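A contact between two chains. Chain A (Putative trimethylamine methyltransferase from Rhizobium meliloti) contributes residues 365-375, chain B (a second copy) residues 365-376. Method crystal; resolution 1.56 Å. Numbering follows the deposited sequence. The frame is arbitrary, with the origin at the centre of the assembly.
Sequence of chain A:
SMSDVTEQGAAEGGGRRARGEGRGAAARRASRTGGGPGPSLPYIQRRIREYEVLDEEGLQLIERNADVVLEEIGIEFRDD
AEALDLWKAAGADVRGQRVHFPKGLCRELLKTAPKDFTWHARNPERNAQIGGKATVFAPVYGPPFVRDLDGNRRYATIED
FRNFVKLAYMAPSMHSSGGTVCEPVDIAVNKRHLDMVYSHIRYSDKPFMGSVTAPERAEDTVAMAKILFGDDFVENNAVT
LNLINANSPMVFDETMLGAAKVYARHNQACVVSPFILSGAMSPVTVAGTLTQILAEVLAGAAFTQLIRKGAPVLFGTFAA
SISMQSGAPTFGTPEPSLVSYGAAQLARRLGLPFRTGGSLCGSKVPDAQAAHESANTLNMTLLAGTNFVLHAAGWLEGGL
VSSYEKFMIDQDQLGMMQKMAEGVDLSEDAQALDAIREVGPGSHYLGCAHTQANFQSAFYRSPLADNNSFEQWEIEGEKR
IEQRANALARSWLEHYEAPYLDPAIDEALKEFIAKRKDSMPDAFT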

ATOM      1  N   VAL A 365      -4.747   9.562  16.342  1.00 13.35           N
ATOM      2  CA  VAL A 365      -5.791   8.574  16.604  1.00 13.36           C
ATOM      3  C   VAL A 365      -5.687   7.490  15.526  1.00 13.02           C
ATOM      4  O   VAL A 365      -5.166   7.765  14.448  1.00 12.45           O
ATOM      5  N   PRO A 366      -6.167   6.280  15.812  1.00 13.14           N
ATOM      6  CA  PRO A 366      -6.091   5.174  14.844  1.00 13.18           C
ATOM      7  C   PRO A 366      -7.191   5.336  13.754  1.00 13.26           C
ATOM      8  O   PRO A 366      -8.013   4.436  13.570  1.00 14.01           O
ATOM      9  N   ASP A 367      -7.208   6.486  13.094  1.00 12.38           N
ATOM     10  CA  ASP A 367      -8.238   6.815  12.090  1.00 12.12           C
ATOM     11  C   ASP A 367      -7.721   6.542  10.689  1.00 11.93           C
ATOM     12  O   ASP A 367      -6.747   5.801  10.511  1.00 11.91           O
ATOM     13  N   ALA A 368      -8.463   7.005   9.673  1.00 11.94           N
ATOM     14  CA  ALA A 368      -8.063   6.756   8.291  1.00 11.88           C
ATOM     15  C   ALA A 368      -6.740   7.370   7.899  1.00 12.07           C
ATOM     16  O   ALA A 368      -6.067   6.838   7.060  1.00 12.38           O
ATOM     17  N   GLN A 369      -6.334   8.454   8.587  1.00 12.26           N
ATOM     18  CA  GLN A 369      -4.992   9.004   8.374  1.00 12.29           C
ATOM     19  C   GLN A 369      -3.947   8.012   8.866  1.00 12.08           C
ATOM     20  O   GLN A 369      -2.993   7.662   8.131  1.00 12.77           O
ATOM     21  N   ALA A 370      -4.111   7.549  10.097  1.00 11.89           N
ATOM     22  CA  ALA A 370      -3.157   6.596  10.652  1.00 11.97           C
ATOM     23  C   ALA A 370      -3.019   5.408   9.728  1.00 11.78           C
ATOM     24  O   ALA A 370      -1.905   4.901   9.460  1.00 11.75           O
ATOM     25  N   ALA A 371      -4.189   4.937   9.232  1.00 11.29           N
ATOM     26  CA  ALA A 371      -4.205   3.714   8.415  1.00 11.44           C
ATOM     27  C   ALA A 371      -3.595   3.916   7.045  1.00 11.65           C
ATOM     28  O   ALA A 371      -2.840   3.060   6.587  1.00 11.54           O
ATOM     29  N   HIS A 372      -3.920   4.998   6.359  1.00 11.88           N
ATOM     30  CA  HIS A 372      -3.309   5.265   5.046  1.00 12.35           C
ATOM     31  C   HIS A 372      -1.797   5.399   5.181  1.00 12.26           C
ATOM     32  O   HIS A 372      -1.058   4.867   4.385  1.00 12.06           O
ATOM     33  N   GLU A 373      -1.375   6.139   6.198  1.00 11.96           N
ATOM     34  CA  GLU A 373       0.062   6.364   6.356  1.00 12.41           C
ATOM     35  C   GLU A 373       0.743   5.010   6.633  1.00 11.77           C
ATOM     36  O   GLU A 373       1.774   4.692   6.068  1.00 12.02           O
ATOM     37  N   SER A 374       0.195   4.245   7.577  1.00 11.57           N
ATOM     38  CA  SER A 374       0.757   2.950   7.927  1.00 11.74           C
ATOM     39  C   SER A 374       0.728   1.952   6.793  1.00 11.80           C
ATOM     40  O   SER A 374       1.723   1.262   6.550  1.00 11.75           O
ATOM     41  N   ALA A 375      -0.366   1.926   6.029  1.00 11.66           N
ATOM     42  CA  ALA A 375      -0.493   1.038   4.917  1.00 11.86           C
ATOM     43  C   ALA A 375       0.507   1.405   3.791  1.00 11.84           C
ATOM     44  O   ALA A 375       1.139   0.521   3.185  1.00 11.92           O
TER
ATOM     45  N   VAL B 365     -17.907   2.690   7.290  1.00 13.35           N
ATOM     46  CA  VAL B 365     -17.521   4.034   7.713  1.00 13.36           C
ATOM     47  C   VAL B 365     -16.100   4.293   7.201  1.00 13.02           C
ATOM     48  O   VAL B 365     -15.364   3.338   6.967  1.00 12.45           O
ATOM     49  N   PRO B 366     -15.724   5.559   7.024  1.00 13.14           N
ATOM     50  CA  PRO B 366     -14.386   5.900   6.516  1.00 13.18           C
ATOM     51  C   PRO B 366     -13.328   5.761   7.651  1.00 13.26           C
ATOM     52  O   PRO B 366     -12.626   6.727   7.960  1.00 14.01           O
ATOM     53  N   ASP B 367     -13.269   4.589   8.268  1.00 12.38           N
ATOM     54  CA  ASP B 367     -12.374   4.333   9.412  1.00 12.12           C
ATOM     55  C   ASP B 367     -11.105   3.640   8.950  1.00 11.93           C
ATOM     56  O   ASP B 367     -10.768   3.671   7.760  1.00 11.91           O
ATOM     57  N   ALA B 368     -10.306   3.146   9.907  1.00 11.94           N
ATOM     58  CA  ALA B 368      -9.046   2.497   9.557  1.00 11.88           C
ATOM     59  C   ALA B 368      -9.193   1.247   8.722  1.00 12.07           C
ATOM     60  O   ALA B 368      -8.324   0.945   7.952  1.00 12.38           O
ATOM     61  N   GLN B 369     -10.353   0.572   8.821  1.00 12.26           N
ATOM     62  CA  GLN B 369     -10.631  -0.555   7.924  1.00 12.29           C
ATOM     63  C   GLN B 369     -10.779  -0.048   6.496  1.00 12.08           C
ATOM     64  O   GLN B 369     -10.129  -0.566   5.557  1.00 12.77           O
ATOM     65  N   ALA B 370     -11.621   0.959   6.315  1.00 11.89           N
ATOM     66  CA  ALA B 370     -11.827   1.508   4.979  1.00 11.97           C
ATOM     67  C   ALA B 370     -10.499   1.903   4.374  1.00 11.78           C
ATOM     68  O   ALA B 370     -10.212   1.652   3.180  1.00 11.75           O
ATOM     69  N   ALA B 371      -9.664   2.555   5.218  1.00 11.29           N
ATOM     70  CA  ALA B 371      -8.389   3.098   4.723  1.00 11.44           C
ATOM     71  C   ALA B 371      -7.378   2.018   4.401  1.00 11.65           C
ATOM     72  O   ALA B 371      -6.709   2.105   3.374  1.00 11.54           O
ATOM     73  N   HIS B 372      -7.217   1.025   5.259  1.00 11.88           N
ATOM     74  CA  HIS B 372      -6.285  -0.076   4.963  1.00 12.35           C
ATOM     75  C   HIS B 372      -6.707  -0.800   3.689  1.00 12.26           C
ATOM     76  O   HIS B 372      -5.885  -1.112   2.858  1.00 12.06           O
ATOM     77  N   GLU B 373      -8.001  -1.068   3.582  1.00 11.96           N
ATOM     78  CA  GLU B 373      -8.472  -1.816   2.417  1.00 12.41           C
ATOM     79  C   GLU B 373      -8.208  -0.973   1.154  1.00 11.77           C
ATOM     80  O   GLU B 373      -7.733  -1.469   0.148  1.00 12.02           O
ATOM     81  N   SER B 374      -8.600   0.300   1.191  1.00 11.57           N
ATOM     82  CA  SER B 374      -8.408   1.188   0.055  1.00 11.74           C
ATOM     83  C   SER B 374      -6.956   1.417  -0.296  1.00 11.80           C
ATOM     84  O   SER B 374      -6.589   1.370  -1.474  1.00 11.75           O
ATOM     85  N   ALA B 375      -6.100   1.571   0.716  1.00 11.66           N
ATOM     86  CA  ALA B 375      -4.702   1.772   0.502  1.00 11.86           C
ATOM     87  C   ALA B 375      -4.042   0.506  -0.104  1.00 11.84           C
ATOM     88  O   ALA B 375      -3.210   0.600  -1.024  1.00 11.92           O
ATOM     89  N   ASN B 376      -4.418  -0.663   0.373  1.00 11.99           N
ATOM     90  CA  ASN B 376      -3.858  -1.892  -0.141  1.00 12.37           C
ATOM     91  C   ASN B 376      -4.244  -2.008  -1.614  1.00 12.76           C
ATOM     92  O   ASN B 376      -3.407  -2.354  -2.457  1.00 13.73           O
TER

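No direct hydrogen bond crosses this contact; two waters carry the polar link between the chains. Water 1 donates to Pro A366 O at 2.7 Å and accepts from Ala B368 N at 2.9 Å. Water 2 repeats the bridge with the chains exchanged, donating to Pro B366 O at 2.7 Å and accepting from Ala A368 N at 2.9 Å. Each water thus joins the loop carbonyl of one copy to a free amide in the first turn of the other copy's helix.

The rest of the contact is built largely from alanine. The two helices run in roughly the same direction, 26° apart, and their axes approach to 7.7 Å. Small side chains allow this close packing. Ala A371 and Ala B371 both point toward the partner and meet CB to CB at 3.5 Å. Farther along, Ala A375 CB and Ala B375 CB also meet at 3.5 Å. Near the start of the helices, the Ala A368 and Ala B368 side chains point sideways. Ala A368 CB lies 3.7 Å from Ala B371 CB, and Ala B368 CB lies 3.7 Å from Ala A371 CB. Ala A368 CB also rests 3.5 Å from Pro B366 O, and Ala B368 CB the same distance from Pro A366 O.

The histidines flank this row of alanines. His A372 and His B372 are both m at chi1, with chi2 at -69°. Their CA-to-CB bonds point sideways, but the rings come nearer to the partner. Ala B371 CB sits over one face of the His A372 ring, 3.8 Å from the ring centroid, in a CH-pi contact. Ala A371 CB does the same over His B372. Each ring also touches the next alanine: His A372 ND1 is 3.6 Å from Ala B375 CB, and His B372 ND1 is 3.6 Å from Ala A375 CB.

Most other polar side chains bond within their own helix and also elsewhere in the structure. Asp A367 and Asp B367, both p, point away from the partner and cap their helices. Asp A367 OD1 accepts from Ala A370 N at 3.1 Å, as Asp B367 OD1 does from Ala B370 N; the bonds from Gln A369 N and Gln B369 N are weak. Gln A369 and Gln B369, both t, also point away. Gln A369 NE2 donates to Glu A373 OE2 at 3.0 Å, and chain B matches it. Ser A374 and Ser B374, both m, turn back onto the backbone: Ser A374 OG donates to Ala A370 O at 2.8 Å, as does Ser B374 OG to Ala B370 O.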

ATOM      1  CB  VAL A 365      -7.200   9.201  16.599  1.00 14.04           C
ATOM      2  CG1 VAL A 365      -7.426   9.936  17.899  1.00 14.61           C
ATOM      3  CG2 VAL A 365      -7.402  10.124  15.414  1.00 13.82           C
ATOM      4  CB  PRO A 366      -6.301   3.936  15.743  1.00 13.77           C
ATOM      5  CG  PRO A 366      -7.152   4.424  16.815  1.00 14.20           C
ATOM      6  CD  PRO A 366      -6.752   5.857  17.085  1.00 13.86           C
ATOM      7  CB  ASP A 367      -8.663   8.287  12.267  1.00 12.01           C
ATOM      8  CG  ASP A 367      -7.571   9.301  11.862  1.00 12.20           C
ATOM      9  OD1 ASP A 367      -6.400   8.906  11.682  1.00 12.16           O
ATOM     10  OD2 ASP A 367      -7.962  10.489  11.769  1.00 12.56           O
ATOM     11  CB  ALA A 368      -9.172   7.159   7.313  1.00 11.87           C
ATOM     12  CB  GLN A 369      -4.821  10.370   9.071  1.00 12.92           C
ATOM     13  CG  GLN A 369      -3.428  10.932   8.863  1.00 13.43           C
ATOM     14  CD  GLN A 369      -3.147  12.168   9.675  1.00 14.18           C
ATOM     15  OE1 GLN A 369      -4.060  12.896  10.083  1.00 14.64           O
ATOM     16  NE2 GLN A 369      -1.873  12.409   9.939  1.00 14.45           N
ATOM     17  CB  ALA A 370      -3.582   6.142  12.004  1.00 12.04           C
ATOM     18  CB  ALA A 371      -5.635   3.206   8.290  1.00 11.39           C
ATOM     19  CB  HIS A 372      -3.897   6.489   4.377  1.00 12.71           C
ATOM     20  CG  HIS A 372      -5.160   6.226   3.631  1.00 13.03           C
ATOM     21  ND1 HIS A 372      -5.199   5.484   2.461  1.00 13.44           N
ATOM     22  CD2 HIS A 372      -6.431   6.645   3.854  1.00 13.42           C
ATOM     23  CE1 HIS A 372      -6.448   5.476   2.005  1.00 13.59           C
ATOM     24  NE2 HIS A 372      -7.220   6.120   2.858  1.00 13.68           N
ATOM     25  CB  GLU A 373       0.317   7.409   7.435  1.00 13.35           C
ATOM     26  CG  GLU A 373      -0.159   8.788   7.025  1.00 14.20           C
ATOM     27  CD  GLU A 373      -0.088   9.854   8.100  1.00 16.17           C
ATOM     28  OE1 GLU A 373       0.058   9.534   9.283  1.00 18.18           O
ATOM     29  OE2 GLU A 373      -0.275  11.041   7.767  1.00 17.69           O
ATOM     30  CB  SER A 374      -0.012   2.360   9.101  1.00 12.07           C
ATOM     31  OG  SER A 374       0.114   3.205  10.284  1.00 12.80           O
ATOM     32  CB  ALA A 375      -1.892   1.094   4.361  1.00 12.03           C
TER
ATOM     33  CB  VAL B 365     -17.576   4.199   9.246  1.00 14.04           C
ATOM     34  CG1 VAL B 365     -19.013   4.363   9.681  1.00 14.61           C
ATOM     35  CG2 VAL B 365     -16.924   3.033   9.962  1.00 13.82           C
ATOM     36  CB  PRO B 366     -14.578   7.356   6.036  1.00 13.77           C
ATOM     37  CG  PRO B 366     -15.602   7.882   6.921  1.00 14.20           C
ATOM     38  CD  PRO B 366     -16.554   6.748   7.227  1.00 13.86           C
ATOM     39  CB  ASP B 367     -13.131   3.499  10.467  1.00 12.01           C
ATOM     40  CG  ASP B 367     -13.411   2.047  10.025  1.00 12.20           C
ATOM     41  OD1 ASP B 367     -13.261   1.727   8.828  1.00 12.16           O
ATOM     42  OD2 ASP B 367     -13.807   1.284  10.939  1.00 12.56           O
ATOM     43  CB  ALA B 368      -8.195   2.233  10.803  1.00 11.87           C
ATOM     44  CB  GLN B 369     -11.890  -1.332   8.361  1.00 12.92           C
ATOM     45  CG  GLN B 369     -12.186  -2.488   7.425  1.00 13.43           C
ATOM     46  CD  GLN B 369     -13.504  -3.162   7.695  1.00 14.18           C
ATOM     47  OE1 GLN B 369     -14.047  -3.104   8.805  1.00 14.64           O
ATOM     48  NE2 GLN B 369     -14.048  -3.798   6.670  1.00 14.45           N
ATOM     49  CB  ALA B 370     -12.737   2.684   5.020  1.00 12.04           C
ATOM     50  CB  ALA B 371      -7.821   4.071   5.747  1.00 11.39           C
ATOM     51  CB  HIS B 372      -6.161  -1.049   6.115  1.00 12.71           C
ATOM     52  CG  HIS B 372      -5.185  -0.631   7.161  1.00 13.03           C
ATOM     53  ND1 HIS B 372      -3.818  -0.608   6.944  1.00 13.44           N
ATOM     54  CD2 HIS B 372      -5.369  -0.264   8.455  1.00 13.42           C
ATOM     55  CE1 HIS B 372      -3.214  -0.250   8.074  1.00 13.59           C
ATOM     56  NE2 HIS B 372      -4.131   0.019   8.983  1.00 13.68           N
ATOM     57  CB  GLU B 373      -9.933  -2.209   2.596  1.00 13.35           C
ATOM     58  CG  GLU B 373     -10.124  -3.227   3.701  1.00 14.20           C
ATOM     59  CD  GLU B 373     -11.561  -3.553   4.052  1.00 16.17           C
ATOM     60  OE1 GLU B 373     -12.476  -2.818   3.671  1.00 18.18           O
ATOM     61  OE2 GLU B 373     -11.779  -4.522   4.807  1.00 17.69           O
ATOM     62  CB  SER B 374      -9.046   2.539   0.348  1.00 12.07           C
ATOM     63  OG  SER B 374     -10.487   2.405   0.536  1.00 12.80           O
ATOM     64  CB  ALA B 375      -4.017   2.101   1.802  1.00 12.03           C
ATOM     65  CB  ASN B 376      -4.306  -3.094   0.652  1.00 12.86           C
ATOM     66  CG  ASN B 376      -3.709  -3.125   2.049  1.00 13.75           C
ATOM     67  OD1 ASN B 376      -2.755  -2.395   2.396  1.00 14.45           O
ATOM     68  ND2 ASN B 376      -4.285  -4.011   2.872  1.00 14.38           N
TER
HETATM   69  O   HOH W   1     -10.523   4.013  12.635  1.00 13.99           O
HETATM   70  O   HOH W   2     -11.214   7.743  10.039  1.00 13.99           O